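Dual function macrocyclase-peptidase POPB (Galerina marginata, PDB 5N4B) cleaves peptide bonds after prolyl residues and closes toxin precursor peptides into macrocycles in the biosynthesis of the amanitin family. Local coordinates at residues A[171-176]-A[195-200]; A[199-204]-A[215-220]; A[142-147]-A[160-165]. The protein carries 1 engineered substitution. All coordinates share one frame; numbering follows the deposited sequence. Where two conformers were deposited one is given.

In the fold
All three contacts belong to the seven-bladed beta-propeller that sits against the hydrolase domain. Contacts 1 and 3 hold the same four-stranded blade: contact 3 pairs its two innermost strands, contact 1 its third strand with the outermost one. Contact 2 shares K199 and W200 with contact 1 and packs the chain, as it leaves this blade, against the second strand of the next. Each is partly buried. Contact 3 is dominated by regular backbone pairing with mostly apolar side-chain contacts, contact 1 adds a wet face with a tyrosine-glutamate bond, and contact 2 has a single bridge and mixes main-chain bonds with side-chain bonds of Q218 and S204. Contacts 2 and 3 both reach the neighbourhood of the catalytic H699.

Contact 1 (A[171-176]-A[195-200]); sequences TIYVRS and SDEVKW
Strand 171-176 and the outermost strand, 198-201, of a propeller blade run antiparallel and are truly zipped at one place, the hydrogen-bonded pair I172 and V198. I172 N donates to V198 O over 2.8 Å, reaching it from above the carbonyl plane, while V198 N returns a bond to I172 O at 2.9 Å that lies in the carbonyl plane. This is the tight part. The two side chains stand on one face with their CB atoms 3.9 Å apart, and branched aliphatic residues suit it because their bulk sits close to an extended backbone.

Toward V174 and D196 the backbones draw apart. Between these two residues no direct main-chain bond spans the strands; a water does, accepting from V174 N at 2.8 Å and donating to D196 O. The carboxylate of D196 turns elsewhere, its OD2 accepting from H240 NE2 and G243 N.

The other face is wetter and more polar. E197, with CG anti to the backbone N (chi1 -179°), runs alongside the Y173 ring, so that Y173 OH donates to the anti lone pair of E197 OE2 at 2.7 Å. The ring and carboxylate planes are 59° apart. T171 crosses the same glutamate obliquely, its CG2 lying 3.5 Å from E197 CG, and its OG1 meets two waters: one also accepts a hydrogen bond from W200 N, the other from K199 NZ, whose chain folds back through its last two torsions. Polar residues with long or hydroxylated side chains fit this partly exposed side.

The I172 face is covered by the next blade, where F215 of strand 214-219 touches I172 and V174, and Y217 touches V198. Along its inner edge strand 170-176 pairs with strand 157-164.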
ATOM      1  N   THR A 171      10.944  16.215  -1.614  1.00 14.29           N
ATOM      2  CA  THR A 171      11.056  17.647  -1.356  1.00 12.94           C
ATOM      3  C   THR A 171       9.676  18.256  -1.492  1.00 14.22           C
ATOM      4  O   THR A 171       8.954  17.988  -2.466  1.00 13.92           O
ATOM      5  CB  THR A 171      12.038  18.317  -2.336  1.00 15.11           C
ATOM      6  OG1 THR A 171      13.300  17.635  -2.221  1.00 19.62           O
ATOM      7  CG2 THR A 171      12.167  19.764  -2.058  1.00 16.81           C
ATOM      8  N   ILE A 172       9.284  19.046  -0.503  1.00 12.85           N
ATOM      9  CA  ILE A 172       7.972  19.687  -0.501  1.00 12.46           C
ATOM     10  C   ILE A 172       8.145  21.097  -1.017  1.00 14.79           C
ATOM     11  O   ILE A 172       9.006  21.862  -0.543  1.00 15.39           O
ATOM     12  CB  ILE A 172       7.322  19.699   0.885  1.00 12.85           C
ATOM     13  CG1 ILE A 172       7.199  18.279   1.445  1.00 12.09           C
ATOM     14  CG2 ILE A 172       5.955  20.353   0.766  1.00 13.70           C
ATOM     15  CD1 ILE A 172       6.784  18.288   2.935  1.00 12.61           C
ATOM     16  N   TYR A 173       7.310  21.441  -1.991  1.00 12.84           N
ATOM     17  CA  TYR A 173       7.181  22.762  -2.576  1.00 13.65           C
ATOM     18  C   TYR A 173       5.793  23.304  -2.264  1.00 12.16           C
ATOM     19  O   TYR A 173       4.890  22.559  -1.858  1.00 12.80           O
ATOM     20  CB  TYR A 173       7.411  22.733  -4.116  1.00 14.79           C
ATOM     21  CG  TYR A 173       8.784  22.251  -4.467  1.00 15.26           C
ATOM     22  CD1 TYR A 173       9.858  23.118  -4.442  1.00 16.92           C
ATOM     23  CD2 TYR A 173       9.018  20.927  -4.764  1.00 15.76           C
ATOM     24  CE1 TYR A 173      11.105  22.669  -4.748  1.00 17.07           C
ATOM     25  CE2 TYR A 173      10.285  20.468  -5.064  1.00 18.84           C
ATOM     26  CZ  TYR A 173      11.326  21.363  -5.057  1.00 18.99           C
ATOM     27  OH  TYR A 173      12.612  20.897  -5.323  1.00 23.90           O
ATOM     28  N   VAL A 174       5.640  24.628  -2.403  1.00 14.17           N
ATOM     29  CA  VAL A 174       4.392  25.300  -2.116  1.00 13.49           C
ATOM     30  C   VAL A 174       4.102  26.283  -3.234  1.00 16.59           C
ATOM     31  O   VAL A 174       4.983  27.059  -3.653  1.00 16.78           O
ATOM     32  CB  VAL A 174       4.417  26.046  -0.773  1.00 17.65           C
ATOM     33  CG1 VAL A 174       3.031  26.683  -0.446  1.00 21.33           C
ATOM     34  CG2 VAL A 174       4.909  25.138   0.348  1.00 17.10           C
ATOM     35  N   ARG A 175       2.861  26.285  -3.671  1.00 14.53           N
ATOM     36  CA  ARG A 175       2.416  27.256  -4.663  1.00 14.60           C
ATOM     37  C   ARG A 175       1.025  27.771  -4.341  1.00 15.30           C
ATOM     38  O   ARG A 175       0.215  27.113  -3.699  1.00 15.85           O
ATOM     39  CB  ARG A 175       2.434  26.715  -6.116  1.00 15.03           C
ATOM     40  CG  ARG A 175       1.365  25.645  -6.346  1.00 13.59           C
ATOM     41  CD  ARG A 175       1.586  24.840  -7.612  1.00 13.96           C
ATOM     42  NE  ARG A 175       1.714  25.686  -8.775  1.00 16.02           N
ATOM     43  CZ  ARG A 175       2.847  25.926  -9.430  1.00 16.72           C
ATOM     44  NH1 ARG A 175       4.002  25.368  -9.119  1.00 15.92           N
ATOM     45  NH2 ARG A 175       2.817  26.776 -10.433  1.00 20.09           N
ATOM     46  N   SER A 176       0.754  29.001  -4.783  1.00 17.38           N
ATOM     47  CA  SER A 176      -0.578  29.556  -4.677  1.00 19.37           C
ATOM     48  C   SER A 176      -1.563  28.731  -5.488  1.00 17.32           C
ATOM     49  O   SER A 176      -1.257  28.284  -6.601  1.00 18.07           O
ATOM     50  CB  SER A 176      -0.567  30.983  -5.248  1.00 21.12           C
ATOM     51  OG  SER A 176      -1.917  31.447  -5.319  1.00 23.25           O
ATOM     52  N   SER A 195       9.612  30.246  -3.340  1.00 23.17           N
ATOM     53  CA  SER A 195      10.967  29.713  -3.280  1.00 25.88           C
ATOM     54  C   SER A 195      11.136  28.655  -2.198  1.00 24.76           C
ATOM     55  O   SER A 195      12.196  28.009  -2.149  1.00 28.25           O
ATOM     56  CB  SER A 195      11.984  30.831  -3.050  1.00 27.49           C
ATOM     57  OG  SER A 195      11.660  31.437  -1.830  1.00 33.28           O
ATOM     58  N   ASP A 196      10.110  28.443  -1.359  1.00 22.91           N
ATOM     59  CA  ASP A 196      10.169  27.432  -0.303  1.00 22.21           C
ATOM     60  C   ASP A 196      10.610  26.093  -0.878  1.00 21.38           C
ATOM     61  O   ASP A 196      10.053  25.636  -1.868  1.00 21.35           O
ATOM     62  CB  ASP A 196       8.781  27.226   0.287  1.00 20.83           C
ATOM     63  CG  ASP A 196       8.185  28.484   0.921  1.00 23.81           C
ATOM     64  OD1 ASP A 196       8.371  29.592   0.376  1.00 26.01           O
ATOM     65  OD2 ASP A 196       7.469  28.348   1.950  1.00 22.95           O
ATOM     66  N   GLU A 197      11.563  25.434  -0.231  1.00 19.20           N
ATOM     67  CA  GLU A 197      12.007  24.111  -0.641  1.00 18.76           C
ATOM     68  C   GLU A 197      12.292  23.301   0.616  1.00 20.37           C
ATOM     69  O   GLU A 197      13.288  23.526   1.304  1.00 21.59           O
ATOM     70  CB  GLU A 197      13.239  24.210  -1.538  1.00 20.94           C
ATOM     71  CG  GLU A 197      13.722  22.857  -2.004  1.00 21.46           C
ATOM     72  CD  GLU A 197      14.784  22.953  -3.088  1.00 40.56           C
ATOM     73  OE1 GLU A 197      15.846  23.550  -2.799  1.00 42.36           O
ATOM     74  OE2 GLU A 197      14.522  22.502  -4.234  1.00 34.86           O
ATOM     75  N   VAL A 198      11.412  22.378   0.936  1.00 16.92           N
ATOM     76  CA  VAL A 198      11.460  21.655   2.193  1.00 17.10           C
ATOM     77  C   VAL A 198      11.992  20.244   1.911  1.00 16.00           C
ATOM     78  O   VAL A 198      11.244  19.353   1.485  1.00 14.95           O
ATOM     79  CB  VAL A 198      10.078  21.660   2.853  1.00 15.23           C
ATOM     80  CG1 VAL A 198      10.080  20.875   4.122  1.00 18.29           C
ATOM     81  CG2 VAL A 198       9.632  23.087   3.110  1.00 18.10           C
ATOM     82  N   LYS A 199      13.280  20.035   2.104  1.00 17.36           N
ATOM     83  CA  LYS A 199      13.971  18.808   1.738  1.00 16.64           C
ATOM     84  C   LYS A 199      13.908  17.782   2.865  1.00 15.91           C
ATOM     85  O   LYS A 199      13.572  18.071   4.031  1.00 17.01           O
ATOM     86  CB  LYS A 199      15.433  19.123   1.418  1.00 17.97           C
ATOM     87  CG  LYS A 199      15.554  19.951   0.119  1.00 21.04           C
ATOM     88  CD  LYS A 199      17.006  20.288  -0.217  1.00 28.34           C
ATOM     89  CE  LYS A 199      17.839  19.033  -0.512  1.00 40.53           C
ATOM     90  NZ  LYS A 199      17.494  18.276  -1.746  1.00 51.34           N
ATOM     91  N   TRP A 200      14.237  16.544   2.494  1.00 15.62           N
ATOM     92  CA  TRP A 200      14.487  15.444   3.422  1.00 16.49           C
ATOM     93  C   TRP A 200      13.217  14.871   4.026  1.00 15.13           C
ATOM     94  O   TRP A 200      13.234  14.234   5.064  1.00 15.60           O
ATOM     95  CB  TRP A 200      15.515  15.833   4.518  1.00 16.67           C
ATOM     96  CG  TRP A 200      16.755  16.417   3.900  1.00 17.51           C
ATOM     97  CD1 TRP A 200      17.151  17.721   3.938  1.00 21.17           C
ATOM     98  CD2 TRP A 200      17.717  15.729   3.128  1.00 18.81           C
ATOM     99  NE1 TRP A 200      18.298  17.882   3.228  1.00 22.19           N
ATOM    100  CE2 TRP A 200      18.668  16.678   2.705  1.00 20.52           C
ATOM    101  CE3 TRP A 200      17.876  14.396   2.743  1.00 25.19           C
ATOM    102  CZ2 TRP A 200      19.791  16.328   1.947  1.00 24.24           C
ATOM    103  CZ3 TRP A 200      18.963  14.061   1.962  1.00 26.32           C
ATOM    104  CH2 TRP A 200      19.915  15.033   1.581  1.00 27.79           C
TER
HETATM  105  O   HOH W   1      15.057  16.051  -0.319  1.00 16.97           O
HETATM  106  O   HOH W   2      15.498  18.881  -3.678  1.00 37.66           O
HETATM  107  O   HOH W   3       7.966  26.013  -3.292  1.00 11.89           O

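Contact 2 (A[199-204]-A[215-220]); sequences KWFKFS and FLYQRY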
ATOM      1  N   LYS A 199      13.280  20.035   2.104  1.00 17.36           N
ATOM      2  CA  LYS A 199      13.971  18.808   1.738  1.00 16.64           C
ATOM      3  C   LYS A 199      13.908  17.782   2.865  1.00 15.91           C
ATOM      4  O   LYS A 199      13.572  18.071   4.031  1.00 17.01           O
ATOM      5  CB  LYS A 199      15.433  19.123   1.418  1.00 17.97           C
ATOM      6  CG  LYS A 199      15.554  19.951   0.119  1.00 21.04           C
ATOM      7  CD  LYS A 199      17.006  20.288  -0.217  1.00 28.34           C
ATOM      8  CE  LYS A 199      17.839  19.033  -0.512  1.00 40.53           C
ATOM      9  NZ  LYS A 199      17.494  18.276  -1.746  1.00 51.34           N
ATOM     10  N   TRP A 200      14.237  16.544   2.494  1.00 15.62           N
ATOM     11  CA  TRP A 200      14.487  15.444   3.422  1.00 16.49           C
ATOM     12  C   TRP A 200      13.217  14.871   4.026  1.00 15.13           C
ATOM     13  O   TRP A 200      13.234  14.234   5.064  1.00 15.60           O
ATOM     14  CB  TRP A 200      15.515  15.833   4.518  1.00 16.67           C
ATOM     15  CG  TRP A 200      16.755  16.417   3.900  1.00 17.51           C
ATOM     16  CD1 TRP A 200      17.151  17.721   3.938  1.00 21.17           C
ATOM     17  CD2 TRP A 200      17.717  15.729   3.128  1.00 18.81           C
ATOM     18  NE1 TRP A 200      18.298  17.882   3.228  1.00 22.19           N
ATOM     19  CE2 TRP A 200      18.668  16.678   2.705  1.00 20.52           C
ATOM     20  CE3 TRP A 200      17.876  14.396   2.743  1.00 25.19           C
ATOM     21  CZ2 TRP A 200      19.791  16.328   1.947  1.00 24.24           C
ATOM     22  CZ3 TRP A 200      18.963  14.061   1.962  1.00 26.32           C
ATOM     23  CH2 TRP A 200      19.915  15.033   1.581  1.00 27.79           C
ATOM     24  N   PHE A 201      12.092  15.053   3.330  1.00 14.90           N
ATOM     25  CA  PHE A 201      10.781  14.634   3.792  1.00 12.41           C
ATOM     26  C   PHE A 201      10.563  13.158   3.488  1.00 14.04           C
ATOM     27  O   PHE A 201      10.786  12.689   2.355  1.00 14.65           O
ATOM     28  CB  PHE A 201       9.727  15.482   3.065  1.00 12.52           C
ATOM     29  CG  PHE A 201       8.289  14.998   3.196  1.00 12.40           C
ATOM     30  CD1 PHE A 201       7.712  14.848   4.417  1.00 13.03           C
ATOM     31  CD2 PHE A 201       7.518  14.750   2.079  1.00 13.74           C
ATOM     32  CE1 PHE A 201       6.386  14.396   4.533  1.00 15.12           C
ATOM     33  CE2 PHE A 201       6.201  14.341   2.183  1.00 12.92           C
ATOM     34  CZ  PHE A 201       5.635  14.182   3.403  1.00 13.78           C
ATOM     35  N   LYS A 202      10.078  12.414   4.480  1.00 12.70           N
ATOM     36  CA  LYS A 202       9.798  11.009   4.283  1.00 14.28           C
ATOM     37  C   LYS A 202       8.963  10.470   5.437  1.00 13.52           C
ATOM     38  O   LYS A 202       9.143  10.883   6.583  1.00 13.10           O
ATOM     39  CB  LYS A 202      11.118  10.215   4.214  1.00 16.05           C
ATOM     40  CG  LYS A 202      11.078   8.856   3.536  1.00 15.55           C
ATOM     41  CD  LYS A 202      12.474   8.249   3.464  1.00 15.26           C
ATOM     42  CE  LYS A 202      12.477   7.056   2.585  1.00 18.00           C
ATOM     43  NZ  LYS A 202      13.886   6.558   2.344  1.00 20.65           N
ATOM     44  N   PHE A 203       8.063   9.536   5.116  1.00 14.28           N
ATOM     45  CA  PHE A 203       7.335   8.696   6.084  1.00 14.16           C
ATOM     46  C   PHE A 203       6.363   9.457   6.979  1.00 14.86           C
ATOM     47  O   PHE A 203       6.080   9.018   8.100  1.00 14.68           O
ATOM     48  CB  PHE A 203       8.277   7.816   6.925  1.00 15.16           C
ATOM     49  CG  PHE A 203       9.087   6.814   6.135  1.00 15.19           C
ATOM     50  CD1 PHE A 203       8.517   6.080   5.126  1.00 15.54           C
ATOM     51  CD2 PHE A 203      10.419   6.601   6.431  1.00 17.16           C
ATOM     52  CE1 PHE A 203       9.286   5.143   4.434  1.00 17.29           C
ATOM     53  CE2 PHE A 203      11.176   5.650   5.748  1.00 18.92           C
ATOM     54  CZ  PHE A 203      10.581   4.947   4.731  1.00 19.66           C
ATOM     55  N   SER A 204       5.805  10.565   6.526  1.00 14.45           N
ATOM     56  CA  SER A 204       4.657  11.155   7.208  1.00 14.03           C
ATOM     57  C   SER A 204       3.743  11.807   6.183  1.00 14.09           C
ATOM     58  O   SER A 204       4.053  11.874   5.001  1.00 16.07           O
ATOM     59  CB  SER A 204       5.058  12.172   8.302  1.00 16.21           C
ATOM     60  OG  SER A 204       5.327  13.489   7.778  1.00 13.75           O
ATOM     61  N   PHE A 215       2.841  24.121   7.767  1.00 13.92           N
ATOM     62  CA  PHE A 215       2.511  22.722   7.891  1.00 12.18           C
ATOM     63  C   PHE A 215       3.591  21.927   8.582  1.00 12.85           C
ATOM     64  O   PHE A 215       4.774  22.260   8.561  1.00 13.64           O
ATOM     65  CB  PHE A 215       2.213  22.085   6.517  1.00 12.93           C
ATOM     66  CG  PHE A 215       3.286  22.284   5.492  1.00 12.81           C
ATOM     67  CD1 PHE A 215       4.393  21.453   5.466  1.00 14.29           C
ATOM     68  CD2 PHE A 215       3.189  23.287   4.549  1.00 13.80           C
ATOM     69  CE1 PHE A 215       5.412  21.644   4.514  1.00 16.12           C
ATOM     70  CE2 PHE A 215       4.205  23.472   3.622  1.00 15.76           C
ATOM     71  CZ  PHE A 215       5.311  22.661   3.632  1.00 14.99           C
ATOM     72  N   LEU A 216       3.145  20.875   9.218  1.00 12.32           N
ATOM     73  CA  LEU A 216       4.036  19.912   9.845  1.00 13.10           C
ATOM     74  C   LEU A 216       4.369  18.810   8.861  1.00 13.09           C
ATOM     75  O   LEU A 216       3.526  18.392   8.055  1.00 13.35           O
ATOM     76  CB  LEU A 216       3.416  19.287  11.103  1.00 14.01           C
ATOM     77  CG  LEU A 216       3.209  20.317  12.226  1.00 17.55           C
ATOM     78  CD1 LEU A 216       1.789  20.755  12.288  1.00 18.94           C
ATOM     79  CD2 LEU A 216       3.683  19.838  13.495  1.00 24.16           C
ATOM     80  N   TYR A 217       5.589  18.300   8.964  1.00 13.49           N
ATOM     81  CA  TYR A 217       6.140  17.262   8.101  1.00 11.59           C
ATOM     82  C   TYR A 217       7.308  16.600   8.825  1.00 13.39           C
ATOM     83  O   TYR A 217       8.018  17.239   9.607  1.00 13.28           O
ATOM     84  CB  TYR A 217       6.600  17.867   6.771  1.00 12.87           C
ATOM     85  CG  TYR A 217       7.827  18.725   6.896  1.00 13.32           C
ATOM     86  CD1 TYR A 217       7.768  20.031   7.398  1.00 14.99           C
ATOM     87  CD2 TYR A 217       9.054  18.196   6.620  1.00 14.83           C
ATOM     88  CE1 TYR A 217       8.908  20.772   7.570  1.00 14.26           C
ATOM     89  CE2 TYR A 217      10.210  18.933   6.809  1.00 15.31           C
ATOM     90  CZ  TYR A 217      10.135  20.208   7.303  1.00 15.03           C
ATOM     91  OH  TYR A 217      11.310  20.944   7.511  1.00 17.40           O
ATOM     92  N   GLN A 218       7.517  15.317   8.539  1.00 12.67           N
ATOM     93  CA  GLN A 218       8.639  14.576   9.095  1.00 12.59           C
ATOM     94  C   GLN A 218       9.828  14.661   8.151  1.00 13.64           C
ATOM     95  O   GLN A 218       9.706  14.431   6.941  1.00 15.41           O
ATOM     96  CB  GLN A 218       8.282  13.128   9.339  1.00 11.68           C
ATOM     97  CG  GLN A 218       9.475  12.340   9.902  1.00 12.91           C
ATOM     98  CD  GLN A 218       9.029  11.007  10.395  1.00 14.40           C
ATOM     99  OE1 GLN A 218       8.968  10.781  11.594  1.00 14.43           O
ATOM    100  NE2 GLN A 218       8.632  10.121   9.487  1.00 15.10           N
ATOM    101  N   ARG A 219      10.980  14.967   8.701  1.00 14.37           N
ATOM    102  CA  ARG A 219      12.177  14.925   7.891  1.00 17.70           C
ATOM    103  C   ARG A 219      13.330  14.248   8.615  1.00 17.23           C
ATOM    104  O   ARG A 219      13.283  13.945   9.807  1.00 19.11           O
ATOM    105  CB  ARG A 219      12.617  16.283   7.425  1.00 20.87           C
ATOM    106  CG  ARG A 219      12.881  17.154   8.617  1.00 20.10           C
ATOM    107  CD  ARG A 219      13.852  18.227   8.300  1.00 25.35           C
ATOM    108  NE  ARG A 219      15.186  17.738   7.948  1.00 23.84           N
ATOM    109  CZ  ARG A 219      16.185  18.550   7.670  1.00 26.96           C
ATOM    110  NH1 ARG A 219      15.992  19.868   7.705  1.00 29.47           N
ATOM    111  NH2 ARG A 219      17.351  18.027   7.362  1.00 22.00           N
ATOM    112  N   TYR A 220      14.340  13.982   7.855  1.00 16.25           N
ATOM    113  CA  TYR A 220      15.529  13.283   8.294  1.00 17.25           C
ATOM    114  C   TYR A 220      16.754  14.168   8.206  1.00 18.11           C
ATOM    115  O   TYR A 220      16.708  15.216   7.557  1.00 19.74           O
ATOM    116  CB  TYR A 220      15.698  12.022   7.471  1.00 18.69           C
ATOM    117  CG  TYR A 220      14.696  10.981   7.894  1.00 16.32           C
ATOM    118  CD1 TYR A 220      14.999  10.084   8.917  1.00 17.99           C
ATOM    119  CD2 TYR A 220      13.419  10.948   7.358  1.00 15.18           C
ATOM    120  CE1 TYR A 220      14.096   9.128   9.334  1.00 17.18           C
ATOM    121  CE2 TYR A 220      12.507   9.998   7.795  1.00 16.19           C
ATOM    122  CZ  TYR A 220      12.859   9.108   8.773  1.00 16.51           C
ATOM    123  OH  TYR A 220      11.905   8.170   9.187  1.00 17.14           O
TER
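Two consecutive residues, W200 and F201, face S170 of the preceding strand: this is a G1 beta bulge, and W200 occupies its first position with a positive phi (76°), a conformation more usual for glycine. The kink turns the chain off one propeller blade and across strand 214-219 of the next, bridged to it by backbone at one place, F201 with R219. W200 O receives Y220 N, and K202 N reaches Q218 O at 3.2 Å from above the carbonyl plane.

W200 brings CD1 over one face of the R219 guanidinium, 3.4 Å from NH2, crossing obliquely with the planes 21° apart; R219 NE and NH2 both grip Y220 O side-on, which fixes the rotation of the guanidinium. F201 sets its ring edge against Q218 O and packs on Y217 CB. K202 lays CG over the centre of the F203 ring and sends NZ to the D232 carboxylate, in a salt bridge, and to the backbone D168 O, while F203 meets the catalytic H699. S204 OG accepts Q218 N. Q218, extended beyond CG and holding Y263 N through OE1, is long enough to point NE2 straight at a lone pair of K202 O, 3.0 Å away.

Contact 3 (A[142-147]-A[160-165]); sequences GSAGMV and YAVSHL
The innermost beta hairpin of a propeller blade, strands 144-151 and 157-164, is held at its open end by regular antiparallel pairing. G145 and S163 form the hydrogen-bonded pair, exchanging G145 N to S163 O and S163 N to G145 O, each at 2.9 Å. V147 N to A161 O continues the pattern, and L165 N, aimed nearly along the axis of the S143 carbonyl, closes the end at 3.0 Å.

The side chains pack on both faces of the pairing. On one, A144 is small enough for the H164 ring to lie against it, CB 3.6 Å from H164 CE1, and it touches V162 CG1; in one of its two conformers M146, extended through its first two torsions, brings SD to Y160 CB, the two side chains crossing at about a right angle. V147 lies on the other face, packing CG2 on A161 CB at 3.9 Å and CG1 against S163 OG. At the open end L165 CD1 rests on S143 CB. Outside the hairpin, Q107 bonds A144 O and M146 N, and Y160 OH meets R175.

S163 is the chemically telling residue. A serine can hide in a strand and still offer a polar tip, and its OG is hydrogen-bonded to H699 O and S170 OG. The hairpin thus holds the main chain of the catalytic histidine, which probably helps to fix that loop against the propeller in this closed form.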
ATOM      1  N   GLY A 142      10.036  13.051 -17.491  1.00 33.14           N
ATOM      2  CA  GLY A 142       9.307  12.136 -16.641  1.00 37.66           C
ATOM      3  C   GLY A 142      10.097  11.637 -15.455  1.00 30.62           C
ATOM      4  O   GLY A 142       9.688  10.662 -14.804  1.00 38.04           O
ATOM      5  N   SER A 143      11.218  12.262 -15.146  1.00 25.05           N
ATOM      6  CA  SER A 143      12.027  11.794 -14.035  1.00 23.51           C
ATOM      7  C   SER A 143      11.545  12.279 -12.659  1.00 20.89           C
ATOM      8  O   SER A 143      12.185  11.922 -11.671  1.00 20.83           O
ATOM      9  CB  SER A 143      13.497  12.161 -14.233  1.00 26.77           C
ATOM     10  OG  SER A 143      13.686  13.535 -14.189  1.00 23.74           O
ATOM     11  N   ALA A 144      10.463  13.038 -12.566  1.00 18.28           N
ATOM     12  CA  ALA A 144       9.953  13.575 -11.290  1.00 17.25           C
ATOM     13  C   ALA A 144       8.497  13.217 -11.128  1.00 20.14           C
ATOM     14  O   ALA A 144       7.708  13.319 -12.075  1.00 23.11           O
ATOM     15  CB  ALA A 144      10.011  15.075 -11.243  1.00 17.07           C
ATOM     16  N   GLY A 145       8.134  12.801  -9.940  1.00 16.13           N
ATOM     17  CA  GLY A 145       6.759  12.453  -9.648  1.00 15.22           C
ATOM     18  C   GLY A 145       6.293  13.139  -8.395  1.00 14.24           C
ATOM     19  O   GLY A 145       7.066  13.355  -7.457  1.00 15.79           O
ATOM     20  N   MET A 146       5.011  13.455  -8.364  1.00 11.94           N
ATOM     21  CA  MET A 146       4.378  13.982  -7.174  0.53 12.75           C
ATOM     22  C   MET A 146       3.888  12.797  -6.370  1.00 12.47           C
ATOM     23  O   MET A 146       3.099  11.989  -6.864  1.00 15.01           O
ATOM     24  CB  MET A 146       3.224  14.904  -7.524  0.53 15.17           C
ATOM     25  CG  MET A 146       2.595  15.518  -6.272  0.53 15.72           C
ATOM     26  SD  MET A 146       1.081  16.384  -6.580  0.53 14.93           S
ATOM     27  CE  MET A 146      -0.036  15.007  -6.795  0.53 19.16           C
ATOM     28  N   VAL A 147       4.353  12.703  -5.151  1.00 10.73           N
ATOM     29  CA  VAL A 147       4.063  11.544  -4.332  1.00 11.92           C
ATOM     30  C   VAL A 147       3.062  11.813  -3.219  1.00 12.56           C
ATOM     31  O   VAL A 147       2.517  10.859  -2.649  1.00 14.91           O
ATOM     32  CB  VAL A 147       5.341  10.906  -3.767  1.00 15.42           C
ATOM     33  CG1 VAL A 147       6.225  10.450  -4.883  1.00 17.25           C
ATOM     34  CG2 VAL A 147       6.096  11.865  -2.885  1.00 17.28           C
ATOM     35  N   TYR A 160       3.144  20.261  -2.103  1.00 10.28           N
ATOM     36  CA  TYR A 160       3.278  19.054  -2.892  1.00 10.30           C
ATOM     37  C   TYR A 160       4.672  18.485  -2.769  1.00 10.77           C
ATOM     38  O   TYR A 160       5.656  19.225  -2.867  1.00 12.10           O
ATOM     39  CB  TYR A 160       2.918  19.267  -4.355  1.00 10.65           C
ATOM     40  CG  TYR A 160       3.629  20.387  -5.057  1.00 10.26           C
ATOM     41  CD1 TYR A 160       3.216  21.703  -4.876  1.00 13.36           C
ATOM     42  CD2 TYR A 160       4.620  20.162  -6.015  1.00 11.82           C
ATOM     43  CE1 TYR A 160       3.809  22.759  -5.560  1.00 12.36           C
ATOM     44  CE2 TYR A 160       5.207  21.233  -6.723  1.00 13.81           C
ATOM     45  CZ  TYR A 160       4.754  22.524  -6.483  1.00 12.50           C
ATOM     46  OH  TYR A 160       5.293  23.602  -7.193  1.00 16.19           O
ATOM     47  N   ALA A 161       4.750  17.193  -2.542  1.00 10.73           N
ATOM     48  CA  ALA A 161       5.993  16.466  -2.348  1.00 11.30           C
ATOM     49  C   ALA A 161       6.426  15.833  -3.655  1.00 11.30           C
ATOM     50  O   ALA A 161       5.627  15.138  -4.310  1.00 12.37           O
ATOM     51  CB  ALA A 161       5.812  15.376  -1.284  1.00 11.12           C
ATOM     52  N   VAL A 162       7.686  16.049  -4.017  1.00 11.78           N
ATOM     53  CA  VAL A 162       8.234  15.623  -5.299  1.00 11.14           C
ATOM     54  C   VAL A 162       9.419  14.709  -5.051  1.00 13.67           C
ATOM     55  O   VAL A 162      10.293  15.018  -4.246  1.00 14.95           O
ATOM     56  CB  VAL A 162       8.668  16.843  -6.112  1.00 13.84           C
ATOM     57  CG1 VAL A 162       9.274  16.389  -7.433  1.00 17.02           C
ATOM     58  CG2 VAL A 162       7.443  17.766  -6.352  1.00 15.33           C
ATOM     59  N   SER A 163       9.445  13.604  -5.766  1.00 13.99           N
ATOM     60  CA  SER A 163      10.555  12.657  -5.793  1.00 13.41           C
ATOM     61  C   SER A 163      11.131  12.628  -7.200  1.00 15.73           C
ATOM     62  O   SER A 163      10.431  12.910  -8.180  1.00 16.26           O
ATOM     63  CB  SER A 163      10.136  11.244  -5.403  1.00 14.78           C
ATOM     64  OG  SER A 163       9.863  11.194  -4.017  1.00 20.48           O
ATOM     65  N   HIS A 164      12.417  12.316  -7.306  1.00 16.87           N
ATOM     66  CA  HIS A 164      13.109  12.164  -8.570  1.00 16.76           C
ATOM     67  C   HIS A 164      13.774  10.807  -8.642  1.00 18.43           C
ATOM     68  O   HIS A 164      14.120  10.226  -7.625  1.00 16.36           O
ATOM     69  CB  HIS A 164      14.214  13.216  -8.679  1.00 20.24           C
ATOM     70  CG  HIS A 164      13.682  14.607  -8.695  1.00 27.07           C
ATOM     71  ND1 HIS A 164      13.366  15.255  -9.865  1.00 34.14           N
ATOM     72  CD2 HIS A 164      13.355  15.449  -7.691  1.00 29.48           C
ATOM     73  CE1 HIS A 164      12.901  16.458  -9.583  1.00 31.55           C
ATOM     74  NE2 HIS A 164      12.869  16.592  -8.269  1.00 29.14           N
ATOM     75  N   LEU A 165      13.946  10.301  -9.867  1.00 18.86           N
ATOM     76  CA  LEU A 165      14.671   9.070 -10.061  1.00 19.12           C
ATOM     77  C   LEU A 165      16.010   9.183  -9.367  1.00 19.30           C
ATOM     78  O   LEU A 165      16.697  10.201  -9.460  1.00 20.87           O
ATOM     79  CB  LEU A 165      14.859   8.838 -11.576  1.00 20.89           C
ATOM     80  CG  LEU A 165      13.554   8.556 -12.346  1.00 21.54           C
ATOM     81  CD1 LEU A 165      13.865   8.416 -13.854  1.00 25.85           C
ATOM     82  CD2 LEU A 165      12.823   7.323 -11.817  1.00 23.56           C
TER